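Local coordinates for trans-isoprenyl diphosphate synthase (Caulobacter crescentus, PDB 3OYR) that elongates an allylic diphosphate with isopentenyl diphosphate units into an all-trans polyprenyl diphosphate, probably the octaprenyl precursor of quinone side chains, at the interface of chains A and B. Residues are numbered along the deposited sequence; one frame, centred on the assembly and turned at random. Chains: chain A/B, Trans-isoprenyl diphosphate synthase.

Contact 1 and contact 2 are patches of one two-fold symmetric interface, and the centres of their C-alpha atoms lie about 19 Å apart. The same pair of helices runs through both: helix 150-172 of chain A and helix 126-147 of chain B, packed antiparallel. Contact 1 takes the last turn of the first and the beginning of the second, together with loops near the active site; contact 2 takes the middle stretches. Symmetry repeats each patch with the chains exchanged. The helices probably supply the core of the dimer, while contact 1 carries the interface towards the catalytic loops and is likely to steady them.

Contact 1: the interface of chains A and B. Residues chain A 107-108, 118-120, 171; chain B 121-123, 125-127.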
ATOM      1  N   VAL A 107      -1.779   1.995  14.057  1.00 70.23           N
ATOM      2  CA  VAL A 107      -2.773   2.902  13.456  1.00 67.32           C
ATOM      3  C   VAL A 107      -4.089   3.099  14.245  1.00 69.33           C
ATOM      4  O   VAL A 107      -4.665   4.199  14.221  1.00 68.55           O
ATOM      5  CB  VAL A 107      -2.960   2.544  11.931  1.00 65.22           C
ATOM      6  CG1 VAL A 107      -4.420   2.543  11.466  1.00 61.80           C
ATOM      7  CG2 VAL A 107      -2.089   3.430  11.078  1.00 59.87           C
ATOM      8  N   VAL A 108      -4.529   2.039  14.934  1.00 70.67           N
ATOM      9  CA  VAL A 108      -5.678   2.036  15.876  1.00 71.55           C
ATOM     10  C   VAL A 108      -6.952   2.748  15.382  1.00 73.72           C
ATOM     11  O   VAL A 108      -7.518   2.398  14.343  1.00 71.08           O
ATOM     12  CB  VAL A 108      -5.264   2.525  17.312  1.00 69.64           C
ATOM     13  CG1 VAL A 108      -6.473   2.625  18.243  1.00 67.41           C
ATOM     14  CG2 VAL A 108      -4.206   1.596  17.912  1.00 63.86           C
ATOM     15  N   VAL A 118     -14.753  -2.061  16.624  1.00110.86           N
ATOM     16  CA  VAL A 118     -14.527  -1.192  15.474  1.00108.86           C
ATOM     17  C   VAL A 118     -13.888   0.128  15.926  1.00109.34           C
ATOM     18  O   VAL A 118     -14.564   1.010  16.467  1.00110.97           O
ATOM     19  CB  VAL A 118     -15.847  -0.947  14.679  1.00108.53           C
ATOM     20  CG1 VAL A 118     -15.627  -0.000  13.495  1.00104.41           C
ATOM     21  CG2 VAL A 118     -16.434  -2.271  14.198  1.00107.75           C
ATOM     22  N   ALA A 119     -12.574   0.237  15.733  1.00108.39           N
ATOM     23  CA  ALA A 119     -11.861   1.499  15.930  1.00106.11           C
ATOM     24  C   ALA A 119     -11.840   2.255  14.598  1.00103.68           C
ATOM     25  O   ALA A 119     -10.979   2.011  13.745  1.00102.29           O
ATOM     26  CB  ALA A 119     -10.443   1.251  16.461  1.00104.91           C
ATOM     27  N   ALA A 120     -12.805   3.160  14.431  1.00101.55           N
ATOM     28  CA  ALA A 120     -13.067   3.824  13.147  1.00 98.60           C
ATOM     29  C   ALA A 120     -12.012   4.859  12.747  1.00 96.07           C
ATOM     30  O   ALA A 120     -11.339   4.696  11.724  1.00 92.43           O
ATOM     31  CB  ALA A 120     -14.467   4.447  13.142  1.00 97.87           C
ATOM     32  N   LEU A 171      -5.432  -9.821  13.515  1.00 50.74           N
ATOM     33  CA  LEU A 171      -6.371  -8.859  14.047  1.00 52.26           C
ATOM     34  C   LEU A 171      -7.780  -9.426  14.213  1.00 53.88           C
ATOM     35  O   LEU A 171      -8.463  -9.088  15.185  1.00 52.09           O
ATOM     36  CB  LEU A 171      -6.365  -7.587  13.211  1.00 51.97           C
ATOM     37  CG  LEU A 171      -6.520  -6.332  14.066  1.00 60.11           C
ATOM     38  CD1 LEU A 171      -5.333  -6.163  15.041  1.00 56.20           C
ATOM     39  CD2 LEU A 171      -6.677  -5.129  13.166  1.00 61.99           C
TER
ATOM     40  N   HIS B 121     -14.258   1.085   6.574  1.00 41.94           N
ATOM     41  CA  HIS B 121     -13.655   1.271   7.896  1.00 40.69           C
ATOM     42  C   HIS B 121     -14.653   1.531   9.027  1.00 43.79           C
ATOM     43  O   HIS B 121     -14.294   1.438  10.198  1.00 45.71           O
ATOM     44  CB  HIS B 121     -12.594   2.366   7.871  1.00 31.76           C
ATOM     45  CG  HIS B 121     -13.129   3.737   7.578  1.00 44.71           C
ATOM     46  ND1 HIS B 121     -13.493   4.625   8.571  1.00 46.05           N
ATOM     47  CD2 HIS B 121     -13.337   4.384   6.405  1.00 28.90           C
ATOM     48  CE1 HIS B 121     -13.910   5.750   8.021  1.00 41.25           C
ATOM     49  NE2 HIS B 121     -13.827   5.630   6.707  1.00 39.62           N
ATOM     50  N   LEU B 122     -15.896   1.855   8.678  1.00 45.88           N
ATOM     51  CA  LEU B 122     -16.950   2.001   9.683  1.00 46.27           C
ATOM     52  C   LEU B 122     -17.583   0.655  10.059  1.00 48.05           C
ATOM     53  O   LEU B 122     -18.232   0.541  11.100  1.00 50.95           O
ATOM     54  CB  LEU B 122     -18.012   3.013   9.224  1.00 45.73           C
ATOM     55  CG  LEU B 122     -17.600   4.497   9.204  1.00 48.37           C
ATOM     56  CD1 LEU B 122     -18.676   5.371   8.548  1.00 49.78           C
ATOM     57  CD2 LEU B 122     -17.271   5.019  10.598  1.00 44.98           C
ATOM     58  N   ILE B 123     -17.384  -0.354   9.210  1.00 43.70           N
ATOM     59  CA  ILE B 123     -17.881  -1.705   9.444  1.00 43.66           C
ATOM     60  C   ILE B 123     -16.792  -2.614  10.034  1.00 47.61           C
ATOM     61  O   ILE B 123     -17.027  -3.334  11.008  1.00 54.51           O
ATOM     62  CB  ILE B 123     -18.425  -2.330   8.129  1.00 41.90           C
ATOM     63  CG1 ILE B 123     -19.584  -1.508   7.560  1.00 44.06           C
ATOM     64  CG2 ILE B 123     -18.821  -3.792   8.321  1.00 36.13           C
ATOM     65  CD1 ILE B 123     -20.726  -1.225   8.565  1.00 60.76           C
ATOM     66  N   GLY B 125     -13.488  -1.474  10.739  1.00 43.07           N
ATOM     67  CA  GLY B 125     -12.476  -0.716  11.475  1.00 34.56           C
ATOM     68  C   GLY B 125     -11.424  -0.128  10.552  1.00 35.08           C
ATOM     69  O   GLY B 125     -11.221  -0.619   9.432  1.00 34.39           O
ATOM     70  N   GLY B 126     -10.752   0.911  11.036  1.00 31.05           N
ATOM     71  CA  GLY B 126      -9.693   1.599  10.303  1.00 33.19           C
ATOM     72  C   GLY B 126      -8.514   0.692  10.011  1.00 35.75           C
ATOM     73  O   GLY B 126      -8.005   0.674   8.886  1.00 42.22           O
ATOM     74  N   ALA B 127      -8.096  -0.079  11.009  1.00 37.09           N
ATOM     75  CA  ALA B 127      -6.923  -0.942  10.870  1.00 33.46           C
ATOM     76  C   ALA B 127      -7.108  -1.953   9.747  1.00 36.84           C
ATOM     77  O   ALA B 127      -6.237  -2.066   8.863  1.00 32.72           O
ATOM     78  CB  ALA B 127      -6.605  -1.643  12.190  1.00 38.29           C
TER
HETATM   79  O   HOH W   1      -9.813  -0.558  13.596  1.00 47.54           O
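A loop of chain A, residues 118-120, lies across the turn of chain B that leads into helix 126-147. A:Ala120, A:Val118 and B:Ala127 are among the most buried residues, although the A loop is poorly ordered and its details deserve caution. Small residues let the two backbones come close. A:Ala119 O accepts a hydrogen bond of 2.9 Å from B:Gly126 N, nearly straight at 166°, with the donor above the carbonyl plane. A water 2.8 Å from the same A:Ala119 O lies 3.1 Å from B:Ala127 N. One carbonyl therefore serves two successive amides, one directly and one through water, in the first turn of the B helix, where no preceding turn can supply acceptors, and the helix end would probably polarise it. A:Val118 spreads its branches over the turn: CG1, anti to the backbone N (chi1 178°), sits 3.8 Å from B:Gly125 CA, where no side chain intervenes, while CG2 reaches 3.4 Å from B:Ile123 O. Beyond it, the methyl CB of A:Ala120 meets the tip of B:Leu122, at CD2, over 3.8 Å; the leucine has CG anti to its own carbonyl carbon (chi1 -71°). On the other flank, B:Ala127 CB touches A:Leu171 CD2 tip to tip at 3.6 Å, its small methyl meeting the last turn of helix 150-172. A:Val107 and A:Val108 border this flank. They belong to the aspartate-rich motif whose A:Asp105 and A:Asp109 bind calcium. The patch thus caps a helix of one subunit with a loop of the other and brings the dimer interface up against the metal-binding motif, which it may help to hold in place.

Contact 2: the interface of chains A and B. Residues chain A 157-158, 160-161, 164; chain B 131, 134-135, 138, 142.
This is a helix-helix interface in the core of the dimer typical of the FPP/GGPP synthase family, an all-helical fold: helix 150-172 of chain A runs antiparallel to helix 126-147 of chain B and ties the subunits together. B:Glu142 and A:Arg161 form its polar clamp. The arginine leaves its helix with CG anti to the backbone N, then bends at chi2 (-106°) and chi3, so that the guanidinium meets the carboxylate side-on. A:Arg161 NE donates to B:Glu142 OE2 at 2.9 Å, a salt bridge, and A:Arg161 NH2 donates to B:Glu142 OE1 at 3.2 Å. Both oxygens lie close to the guanidinium plane; the two planes are 34° apart, OE1 uses its syn lone pair, and OE2 is met from above the carboxylate plane. Two bonds fix the rotation of both groups, and the pairing probably favours the ionised carboxylate. The glutamate, extended beyond CG, also lies across the A helix, and B:Glu142 OE1 is 3.5 Å from A:Arg158 CB. A:Arg161 has an apolar role too: its CG rests 3.8 Å from B:Phe135 CE1, with the phenyl ring alongside the arginine stem and steeply inclined (75°) to the guanidinium. An alanine here removes both donors to B:Glu142 and the stem beside B:Phe135, and is likely to loosen this stretch of the interface. Alanines line the close approach of the backbones and probably permit it. B:Ala138 CB presses onto the A backbone, 3.6 Å from A:Arg161 CA and 3.8 Å from A:Ser160 CB, and the small methyl suits this close approach. In the reverse sense, A:Ala164 CB sits against the B backbone at B:Phe135 CA, 3.8 Å away.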
ATOM      1  N   ALA A 157       6.902  -9.397  -3.713  1.00 25.67           N
ATOM      2  CA  ALA A 157       5.486  -9.086  -3.916  1.00 27.73           C
ATOM      3  C   ALA A 157       4.594 -10.113  -3.221  1.00 30.15           C
ATOM      4  O   ALA A 157       3.659  -9.740  -2.490  1.00 32.45           O
ATOM      5  CB  ALA A 157       5.140  -8.962  -5.391  1.00 29.81           C
ATOM      6  N   ARG A 158       4.923 -11.391  -3.429  1.00 32.60           N
ATOM      7  CA  ARG A 158       4.279 -12.491  -2.711  0.50 31.76           C
ATOM      8  C   ARG A 158       4.451 -12.346  -1.194  1.00 29.85           C
ATOM      9  O   ARG A 158       3.478 -12.465  -0.458  1.00 33.63           O
ATOM     10  CB  ARG A 158       4.803 -13.853  -3.187  0.50 31.28           C
ATOM     11  CG  ARG A 158       4.058 -15.048  -2.571  0.50 36.80           C
ATOM     12  CD  ARG A 158       4.851 -16.343  -2.653  0.50 39.38           C
ATOM     13  NE  ARG A 158       4.282 -17.367  -1.778  0.50 37.66           N
ATOM     14  CZ  ARG A 158       4.690 -17.620  -0.537  0.50 33.10           C
ATOM     15  NH1 ARG A 158       4.084 -18.566   0.157  0.50 36.67           N
ATOM     16  NH2 ARG A 158       5.695 -16.939   0.016  0.50 29.25           N
ATOM     17  N   SER A 160       4.944  -9.640   0.630  1.00 31.46           N
ATOM     18  CA  SER A 160       4.050  -8.544   0.985  1.00 29.14           C
ATOM     19  C   SER A 160       2.595  -8.933   1.098  1.00 28.55           C
ATOM     20  O   SER A 160       1.919  -8.517   2.031  1.00 33.35           O
ATOM     21  CB  SER A 160       4.182  -7.433  -0.049  1.00 30.57           C
ATOM     22  OG  SER A 160       5.504  -6.947   0.002  1.00 33.97           O
ATOM     23  N   ARG A 161       2.127  -9.719   0.135  1.00 32.04           N
ATOM     24  CA  ARG A 161       0.783 -10.264   0.151  1.00 32.56           C
ATOM     25  C   ARG A 161       0.529 -11.171   1.361  1.00 34.02           C
ATOM     26  O   ARG A 161      -0.456 -10.986   2.067  1.00 27.22           O
ATOM     27  CB  ARG A 161       0.506 -11.015  -1.161  1.00 34.02           C
ATOM     28  CG  ARG A 161      -0.946 -11.411  -1.332  1.00 32.44           C
ATOM     29  CD  ARG A 161      -1.141 -12.880  -1.127  1.00 36.19           C
ATOM     30  NE  ARG A 161      -0.383 -13.647  -2.116  1.00 37.78           N
ATOM     31  CZ  ARG A 161      -0.157 -14.954  -2.043  1.00 41.23           C
ATOM     32  NH1 ARG A 161      -0.633 -15.654  -1.028  1.00 35.61           N
ATOM     33  NH2 ARG A 161       0.545 -15.562  -2.995  1.00 42.20           N
ATOM     34  N   ALA A 164       0.479  -9.167   4.698  1.00 36.68           N
ATOM     35  CA  ALA A 164      -0.815  -8.532   4.814  1.00 33.85           C
ATOM     36  C   ALA A 164      -1.911  -9.526   5.219  1.00 32.87           C
ATOM     37  O   ALA A 164      -2.721  -9.207   6.078  1.00 32.05           O
ATOM     38  CB  ALA A 164      -1.153  -7.849   3.511  1.00 37.93           C
TER
ATOM     39  N   LEU B 131      -5.095  -2.478   6.254  1.00 31.67           N
ATOM     40  CA  LEU B 131      -4.472  -3.781   5.954  1.00 32.34           C
ATOM     41  C   LEU B 131      -4.974  -4.473   4.680  1.00 29.40           C
ATOM     42  O   LEU B 131      -4.172  -5.066   3.936  1.00 26.91           O
ATOM     43  CB  LEU B 131      -4.543  -4.718   7.169  1.00 28.93           C
ATOM     44  CG  LEU B 131      -3.851  -4.285   8.476  1.00 34.16           C
ATOM     45  CD1 LEU B 131      -4.104  -5.302   9.590  1.00 34.24           C
ATOM     46  CD2 LEU B 131      -2.354  -4.047   8.294  1.00 29.78           C
ATOM     47  N   ASP B 134      -3.410  -2.712   1.928  1.00 28.12           N
ATOM     48  CA  ASP B 134      -2.058  -3.304   1.765  1.00 28.78           C
ATOM     49  C   ASP B 134      -2.058  -4.633   1.002  1.00 30.19           C
ATOM     50  O   ASP B 134      -1.188  -4.848   0.156  1.00 29.45           O
ATOM     51  CB  ASP B 134      -1.327  -3.467   3.108  1.00 27.02           C
ATOM     52  CG  ASP B 134      -1.087  -2.142   3.808  1.00 35.15           C
ATOM     53  OD1 ASP B 134      -1.224  -1.081   3.149  1.00 32.20           O
ATOM     54  OD2 ASP B 134      -0.760  -2.161   5.027  1.00 27.17           O
ATOM     55  N   PHE B 135      -3.044  -5.494   1.280  1.00 31.05           N
ATOM     56  CA  PHE B 135      -3.271  -6.751   0.525  1.00 26.33           C
ATOM     57  C   PHE B 135      -3.482  -6.510  -0.983  1.00 25.86           C
ATOM     58  O   PHE B 135      -2.839  -7.158  -1.835  1.00 22.95           O
ATOM     59  CB  PHE B 135      -4.472  -7.534   1.113  1.00 26.77           C
ATOM     60  CG  PHE B 135      -4.863  -8.780   0.306  1.00 25.81           C
ATOM     61  CD1 PHE B 135      -4.223  -9.994   0.518  1.00 31.32           C
ATOM     62  CD2 PHE B 135      -5.875  -8.719  -0.664  1.00 29.08           C
ATOM     63  CE1 PHE B 135      -4.579 -11.131  -0.224  1.00 27.91           C
ATOM     64  CE2 PHE B 135      -6.242  -9.847  -1.400  1.00 28.09           C
ATOM     65  CZ  PHE B 135      -5.597 -11.053  -1.177  1.00 33.23           C
ATOM     66  N   ALA B 138      -0.399  -5.303  -2.741  1.00 30.22           N
ATOM     67  CA  ALA B 138       0.492  -6.418  -3.028  1.00 30.19           C
ATOM     68  C   ALA B 138      -0.033  -7.325  -4.150  1.00 18.95           C
ATOM     69  O   ALA B 138       0.751  -7.764  -5.023  1.00 31.98           O
ATOM     70  CB  ALA B 138       0.786  -7.206  -1.752  1.00 30.67           C
ATOM     71  N   GLU B 142       1.860  -8.536  -7.632  1.00 23.27           N
ATOM     72  CA  GLU B 142       1.849  -9.927  -8.044  1.00 25.59           C
ATOM     73  C   GLU B 142       1.325 -10.086  -9.475  1.00 27.68           C
ATOM     74  O   GLU B 142       1.938 -10.790 -10.282  1.00 25.94           O
ATOM     75  CB  GLU B 142       1.024 -10.765  -7.062  1.00 27.39           C
ATOM     76  CG  GLU B 142       1.774 -11.095  -5.786  1.00 28.11           C
ATOM     77  CD  GLU B 142       1.141 -12.264  -5.037  1.00 39.76           C
ATOM     78  OE1 GLU B 142       1.779 -13.342  -4.933  1.00 46.82           O
ATOM     79  OE2 GLU B 142       0.000 -12.112  -4.568  1.00 43.04           O
TER